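Local coordinates for amidase (Bacillus anthracis, PDB 5EWQ), which probably hydrolyses amides to carboxylic acids and ammonia, as a member of the amidase family, at residues N124-A128 and T150-Q154; E90-N94 and K129-T133; Y174-P180 and Y403-I408. All blocks are in the same frame, centred on the assembly; numbering follows the deposited sequence.

Contact 1 of 3, residues N124-A128 and T150-Q154; sequences NVQTA and TIVKQ
Val125 O is gripped by Lys165 NZ and, probably, by the hydroxyl of Thr133, while the side chain of the same residue meets Val152 on helix 150-155. This is loop-on-helix packing beside the large mixed sheet of the amidase fold, the loop having just left strand 118-122. Turning Val125 CG1 opposite the backbone N (chi1 -178°) carries this methyl to Val152 CG2, 3.7 Å away. The same CG1 meets Ile151 CD1 at 4.2 Å, where the two side chains lie roughly perpendicular. Ile151 bridges the distance with the delta methyl at the end of its chain, extended beyond CG1. The loop's polar groups are engaged by other parts of the fold. The Gln126 amide joins Tyr374 OH through OE1 and Gln147 O through NE2, and Thr127 OG1 pairs with Lys165 NZ, so one lysine amine holds the loop at two points, Val125 O and Thr127 OG1. Val152 CG2 also lies against the Gln126 backbone, 3.8 Å from its carbonyl O. The contact thins out beyond this, where Thr127 CG2 stands 4.5 Å from Val152 CG1.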
# COMPACT_ATOMS: atom_id res chain seq x y z
N ASN A 124 -7.53 6.16 3.93
CA ASN A 124 -8.88 5.84 3.49
C ASN A 124 -9.43 4.58 4.16
O ASN A 124 -10.41 4.00 3.70
CB ASN A 124 -8.92 5.68 1.97
CG ASN A 124 -8.05 4.54 1.47
OD1 ASN A 124 -7.25 3.98 2.22
ND2 ASN A 124 -8.20 4.20 0.20
N VAL A 125 -8.78 4.17 5.25
CA VAL A 125 -9.20 2.97 5.99
C VAL A 125 -9.82 3.35 7.33
O VAL A 125 -9.22 4.10 8.11
CB VAL A 125 -8.02 2.02 6.21
CG1 VAL A 125 -8.48 0.76 6.93
CG2 VAL A 125 -7.36 1.66 4.88
N GLN A 126 -11.00 2.82 7.61
CA GLN A 126 -11.77 3.22 8.78
C GLN A 126 -11.23 2.67 10.10
O GLN A 126 -10.85 1.50 10.20
CB GLN A 126 -13.23 2.78 8.63
CG GLN A 126 -14.01 3.55 7.57
CD GLN A 126 -15.44 3.07 7.43
OE1 GLN A 126 -16.15 3.46 6.51
NE2 GLN A 126 -15.86 2.21 8.35
N THR A 127 -11.19 3.54 11.11
CA THR A 127 -10.91 3.14 12.48
C THR A 127 -11.97 3.75 13.40
O THR A 127 -12.49 4.83 13.12
CB THR A 127 -9.50 3.57 12.94
OG1 THR A 127 -9.36 4.99 12.79
CG2 THR A 127 -8.43 2.87 12.12
N ALA A 128 -12.28 3.07 14.49
CA ALA A 128 -13.38 3.48 15.36
C ALA A 128 -12.94 4.40 16.49
O ALA A 128 -11.98 4.11 17.21
CB ALA A 128 -14.09 2.26 15.92
N THR A 150 -12.85 -4.10 8.28
CA THR A 150 -12.76 -5.52 8.61
C THR A 150 -11.31 -5.98 8.70
O THR A 150 -10.97 -6.83 9.53
CB THR A 150 -13.50 -6.39 7.58
OG1 THR A 150 -12.99 -6.13 6.27
CG2 THR A 150 -14.99 -6.08 7.61
N ILE A 151 -10.45 -5.41 7.86
CA ILE A 151 -9.03 -5.74 7.89
C ILE A 151 -8.38 -5.22 9.17
O ILE A 151 -7.42 -5.80 9.66
CB ILE A 151 -8.29 -5.18 6.66
CG1 ILE A 151 -8.47 -3.66 6.57
CG2 ILE A 151 -8.80 -5.84 5.39
CD1 ILE A 151 -7.75 -3.03 5.40
N VAL A 152 -8.91 -4.12 9.70
CA VAL A 152 -8.42 -3.57 10.96
C VAL A 152 -8.94 -4.40 12.13
O VAL A 152 -8.21 -4.66 13.09
CB VAL A 152 -8.84 -2.10 11.13
CG1 VAL A 152 -8.44 -1.57 12.50
CG2 VAL A 152 -8.24 -1.24 10.03
N LYS A 153 -10.20 -4.81 12.03
CA LYS A 153 -10.82 -5.63 13.06
C LYS A 153 -10.13 -6.99 13.15
O LYS A 153 -9.91 -7.51 14.25
CB LYS A 153 -12.31 -5.82 12.77
CG LYS A 153 -13.06 -6.60 13.83
CD LYS A 153 -14.54 -6.70 13.49
N GLN A 154 -9.77 -7.55 12.00
CA GLN A 154 -9.08 -8.84 11.96
C GLN A 154 -7.63 -8.71 12.39
O GLN A 154 -7.03 -9.67 12.88
CB GLN A 154 -9.17 -9.45 10.56
CG GLN A 154 -10.56 -9.91 10.16
CD GLN A 154 -10.61 -10.46 8.74
OE1 GLN A 154 -9.59 -10.51 8.05
NE2 GLN A 154 -11.79 -10.87 8.31

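Contact 2 of 3, residues E90-N94 and K129-T133; sequences EINPN and KVMPT
The end of strand 88-91 and the loop 129-133 run past each other in opposite directions, closest at Glu90 and Met131, whose CA atoms lie 6.4 Å apart, and no backbone hydrogen bond joins the two segments. The first belongs to an outermost strand of the large mixed sheet of the amidase fold, and the loop lies against the place where this strand gives way to a turn. Side chains therefore do the joining. Glu90 and Met131, a selenomethionine, slide alongside each other in opposite senses, with Glu90 CG 3.7 Å from Met131 CG. The bend of the glutamate at chi2 (72°) leaves the flat of its carboxylate facing Pro132, whose CD sits over that face, 3.4 Å from Glu90 CD. A salt bridge to Arg21 on helix 20-28 takes Glu90 OE2; Arg21 also touches Pro132, so helix 20-28 meets both residues. Further along, Met131 SE comes across Asn92 at 3.8 Å from its CB, and the bend at chi3 brings CE to the amide nitrogen. That amide is fixed at both ends: ND2 bonds to Val162 O on the neighbouring strand, while OD1 accepts Asn94 N at 2.7 Å in an Asx turn. The donor stands 38° out of the amide carbonyl plane. Val130 fits against this turn by both branches: CG2 lies toward the Asn94 amide, and CG1 rests against both Asn92 OD1, at 3.3 Å, and Pro93 CD, at 3.6 Å.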
# COMPACT_ATOMS: atom_id res chain seq x y z
N GLU A 90 -2.32 10.66 10.42
CA GLU A 90 -2.89 10.50 11.76
C GLU A 90 -2.01 9.63 12.66
O GLU A 90 -1.30 8.75 12.18
CB GLU A 90 -4.29 9.90 11.66
CG GLU A 90 -5.28 10.49 12.65
CD GLU A 90 -5.68 11.91 12.28
OE1 GLU A 90 -5.92 12.72 13.20
OE2 GLU A 90 -5.76 12.21 11.07
N ILE A 91 -2.08 9.90 13.96
CA ILE A 91 -1.37 9.10 14.95
C ILE A 91 -2.32 8.69 16.06
O ILE A 91 -3.02 9.53 16.62
CB ILE A 91 -0.17 9.86 15.56
CG1 ILE A 91 0.96 9.99 14.53
CG2 ILE A 91 0.34 9.16 16.81
CD1 ILE A 91 1.58 8.66 14.15
N ASN A 92 -2.36 7.40 16.36
CA ASN A 92 -3.18 6.88 17.46
C ASN A 92 -2.71 7.45 18.79
O ASN A 92 -1.58 7.21 19.21
CB ASN A 92 -3.13 5.35 17.48
CG ASN A 92 -4.20 4.74 18.37
OD1 ASN A 92 -4.71 5.38 19.29
ND2 ASN A 92 -4.55 3.49 18.10
N PRO A 93 -3.57 8.22 19.46
CA PRO A 93 -3.24 8.77 20.78
C PRO A 93 -3.18 7.69 21.85
O PRO A 93 -2.58 7.89 22.90
CB PRO A 93 -4.38 9.75 21.06
CG PRO A 93 -5.52 9.22 20.26
CD PRO A 93 -4.91 8.65 19.02
N ASN A 94 -3.80 6.55 21.57
CA ASN A 94 -3.80 5.42 22.49
C ASN A 94 -2.80 4.35 22.08
O ASN A 94 -2.86 3.21 22.54
CB ASN A 94 -5.20 4.80 22.58
CG ASN A 94 -6.25 5.80 23.00
OD1 ASN A 94 -5.98 6.73 23.77
ND2 ASN A 94 -7.47 5.63 22.50
N LYS A 129 -13.65 5.52 16.63
CA LYS A 129 -13.53 6.42 17.78
C LYS A 129 -12.16 7.07 17.98
O LYS A 129 -12.00 7.92 18.86
CB LYS A 129 -13.93 5.68 19.06
N VAL A 130 -11.17 6.69 17.18
CA VAL A 130 -9.80 7.13 17.41
C VAL A 130 -9.26 8.01 16.29
O VAL A 130 -8.99 9.20 16.49
CB VAL A 130 -8.86 5.94 17.60
CG1 VAL A 130 -7.43 6.41 17.80
CG2 VAL A 130 -9.30 5.10 18.79
N MSE A 131 -9.09 7.43 15.10
CA MSE A 131 -8.46 8.15 13.99
C MSE A 131 -9.43 8.40 12.84
O MSE A 131 -10.10 7.48 12.37
CB MSE A 131 -7.25 7.37 13.49
CG MSE A 131 -6.09 7.33 14.47
SE MSE A 131 -4.96 5.77 14.21
CE MSE A 131 -6.25 4.39 14.70
N PRO A 132 -9.50 9.66 12.38
CA PRO A 132 -10.34 10.08 11.26
C PRO A 132 -10.00 9.37 9.95
O PRO A 132 -8.83 9.11 9.67
CB PRO A 132 -10.05 11.58 11.14
CG PRO A 132 -9.62 11.98 12.51
CD PRO A 132 -8.85 10.81 13.04
N THR A 133 -11.02 9.07 9.16
CA THR A 133 -10.84 8.49 7.84
C THR A 133 -11.24 9.52 6.80
O THR A 133 -12.40 9.94 6.75
CB THR A 133 -11.67 7.21 7.66
OG1 THR A 133 -11.47 6.34 8.78
CG2 THR A 133 -11.27 6.49 6.38

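Contact 3 of 3, residues Y174-P180 and Y403-I408; sequences YLSFTMP and YGQTLI
Leu407 projects between two aromatic rings of the 174-180 loop, crossing each side chain nearly perpendicularly. Its CB lies over one face of the Tyr174 ring, 4.2 Å from the centroid and 13° off the normal, a CH-pi contact. Its CG stands above a face of the Phe177 ring, offset toward the rim, with CD2 3.5 Å from Phe177 CZ; Thr406 CG2 comes to that ring at its edge. A second CH-pi contact forms at the far end, on Tyr403. There Pro180 CD sits over the middle of the phenol face, 3.4 Å from the centroid and 8° off the normal, while the ring of Tyr183 meets the same tyrosine edge-to-face. Leu175 lies beside Ile408, both pointing the same way, with their CD1 atoms 3.7 Å apart. Between these apolar groups run two polar links. Leu175 O accepts Leu407 N at 2.8 Å, the donor standing well out of the carbonyl plane. Ser176 OG, whose chi1 of 75° sets it between backbone N and carbonyl carbon, donates to Tyr403 O at 2.7 Å and receives a weak bond from Met179 N. Gln405, at the N-cap position, sends its amide away to Asn393 and Ile390 O. In the amidase fold this joins the loop after helix 170-173 to the N-terminal first turn of helix 406-412, where the Leu175 carbonyl engages the Leu407 amide.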
# COMPACT_ATOMS: atom_id res chain seq x y z
N TYR A 174 -7.55 10.53 -7.67
CA TYR A 174 -8.67 10.76 -8.57
C TYR A 174 -9.31 12.11 -8.27
O TYR A 174 -10.48 12.18 -7.91
CB TYR A 174 -9.70 9.64 -8.47
CG TYR A 174 -10.58 9.52 -9.69
CD1 TYR A 174 -10.11 8.94 -10.85
CD2 TYR A 174 -11.89 9.98 -9.68
CE1 TYR A 174 -10.90 8.82 -11.98
CE2 TYR A 174 -12.70 9.87 -10.79
CZ TYR A 174 -12.20 9.29 -11.94
OH TYR A 174 -12.99 9.18 -13.06
N LEU A 175 -8.53 13.18 -8.43
CA LEU A 175 -9.02 14.53 -8.18
C LEU A 175 -8.82 15.40 -9.42
O LEU A 175 -9.77 16.01 -9.91
CB LEU A 175 -8.31 15.13 -6.97
CG LEU A 175 -8.90 16.42 -6.41
CD1 LEU A 175 -10.38 16.24 -6.13
CD2 LEU A 175 -8.16 16.84 -5.14
N SER A 176 -7.59 15.45 -9.92
CA SER A 176 -7.28 16.19 -11.14
C SER A 176 -6.06 15.61 -11.83
O SER A 176 -5.29 14.86 -11.23
CB SER A 176 -7.06 17.67 -10.84
OG SER A 176 -5.80 17.88 -10.23
N PHE A 177 -5.88 15.96 -13.10
CA PHE A 177 -4.78 15.44 -13.90
C PHE A 177 -3.46 16.12 -13.57
O PHE A 177 -2.39 15.61 -13.90
CB PHE A 177 -5.08 15.60 -15.39
CG PHE A 177 -6.39 15.00 -15.83
CD1 PHE A 177 -6.46 13.66 -16.19
CD2 PHE A 177 -7.54 15.77 -15.89
CE1 PHE A 177 -7.66 13.11 -16.60
CE2 PHE A 177 -8.74 15.22 -16.29
CZ PHE A 177 -8.80 13.88 -16.65
N THR A 178 -3.54 17.27 -12.91
CA THR A 178 -2.35 18.08 -12.65
C THR A 178 -1.81 17.89 -11.23
O THR A 178 -0.74 18.39 -10.90
CB THR A 178 -2.64 19.58 -12.85
OG1 THR A 178 -3.66 20.00 -11.94
CG2 THR A 178 -3.10 19.85 -14.28
N MSE A 179 -2.56 17.17 -10.41
CA MSE A 179 -2.16 16.95 -9.02
C MSE A 179 -0.99 15.97 -8.93
O MSE A 179 -1.06 14.87 -9.46
CB MSE A 179 -3.34 16.43 -8.20
CG MSE A 179 -3.06 16.35 -6.71
SE MSE A 179 -4.48 15.44 -5.72
CE MSE A 179 -4.19 13.64 -6.41
N PRO A 180 0.09 16.39 -8.25
CA PRO A 180 1.26 15.53 -8.05
C PRO A 180 0.94 14.35 -7.14
O PRO A 180 0.12 14.48 -6.23
CB PRO A 180 2.28 16.47 -7.39
CG PRO A 180 1.45 17.51 -6.72
CD PRO A 180 0.26 17.71 -7.62
N TYR A 403 -4.85 21.95 -6.80
CA TYR A 403 -4.64 21.50 -8.18
C TYR A 403 -5.97 21.20 -8.87
O TYR A 403 -6.00 20.55 -9.91
CB TYR A 403 -3.74 20.27 -8.20
CG TYR A 403 -2.41 20.48 -7.51
CD1 TYR A 403 -1.34 21.05 -8.18
CD2 TYR A 403 -2.23 20.12 -6.17
CE1 TYR A 403 -0.12 21.26 -7.55
CE2 TYR A 403 -1.02 20.32 -5.53
CZ TYR A 403 0.03 20.89 -6.23
OH TYR A 403 1.23 21.09 -5.60
N GLY A 404 -7.06 21.68 -8.28
CA GLY A 404 -8.37 21.53 -8.89
C GLY A 404 -9.09 20.25 -8.52
O GLY A 404 -8.61 19.47 -7.70
N GLN A 405 -10.25 20.03 -9.15
CA GLN A 405 -11.05 18.84 -8.89
C GLN A 405 -11.80 18.40 -10.15
O GLN A 405 -12.97 18.03 -10.09
CB GLN A 405 -12.04 19.10 -7.75
CG GLN A 405 -12.89 20.34 -7.93
CD GLN A 405 -13.92 20.52 -6.83
OE1 GLN A 405 -14.04 19.69 -5.94
NE2 GLN A 405 -14.68 21.61 -6.90
N THR A 406 -11.10 18.43 -11.28
CA THR A 406 -11.70 18.13 -12.58
C THR A 406 -12.25 16.71 -12.66
O THR A 406 -13.30 16.48 -13.27
CB THR A 406 -10.68 18.34 -13.72
OG1 THR A 406 -10.06 19.62 -13.58
CG2 THR A 406 -11.37 18.25 -15.07
N LEU A 407 -11.55 15.76 -12.05
CA LEU A 407 -11.93 14.35 -12.14
C LEU A 407 -13.23 14.03 -11.42
O LEU A 407 -14.08 13.32 -11.95
CB LEU A 407 -10.80 13.47 -11.60
CG LEU A 407 -9.66 13.20 -12.59
CD1 LEU A 407 -8.51 12.49 -11.91
CD2 LEU A 407 -10.18 12.39 -13.77
N ILE A 408 -13.39 14.55 -10.20
CA ILE A 408 -14.60 14.28 -9.43
C ILE A 408 -15.76 15.11 -9.96
O ILE A 408 -16.93 14.79 -9.73
CB ILE A 408 -14.40 14.57 -7.93
CG1 ILE A 408 -14.23 16.07 -7.68
CG2 ILE A 408 -13.21 13.80 -7.39
CD1 ILE A 408 -14.08 16.42 -6.21

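In the fold
Contacts 1 and 2 draw on the same long loop between strand 118-122 and helix 150-155; along the chain, contact 1 opens inside contact 2 and closes after it. They touch directly, Gln126 CA lying 3.1 Å from Thr133 OG1, and together they set that loop between helix 150-155 and the outermost strand 88-91. Contact 3 is separate, its centre about 27 Å from each of theirs, and joins parts of the chain more than 220 residues apart. Contact 1 lies deepest, buried and almost entirely apolar. Contact 2 mixes selenomethionine and proline with a charged and an amide group. Contact 3, by far the most extensive, adds hydrogen bonds and aromatic faces. Contacts 2 and 3 both reach the surface, at Pro93 and at Phe177 and Thr406.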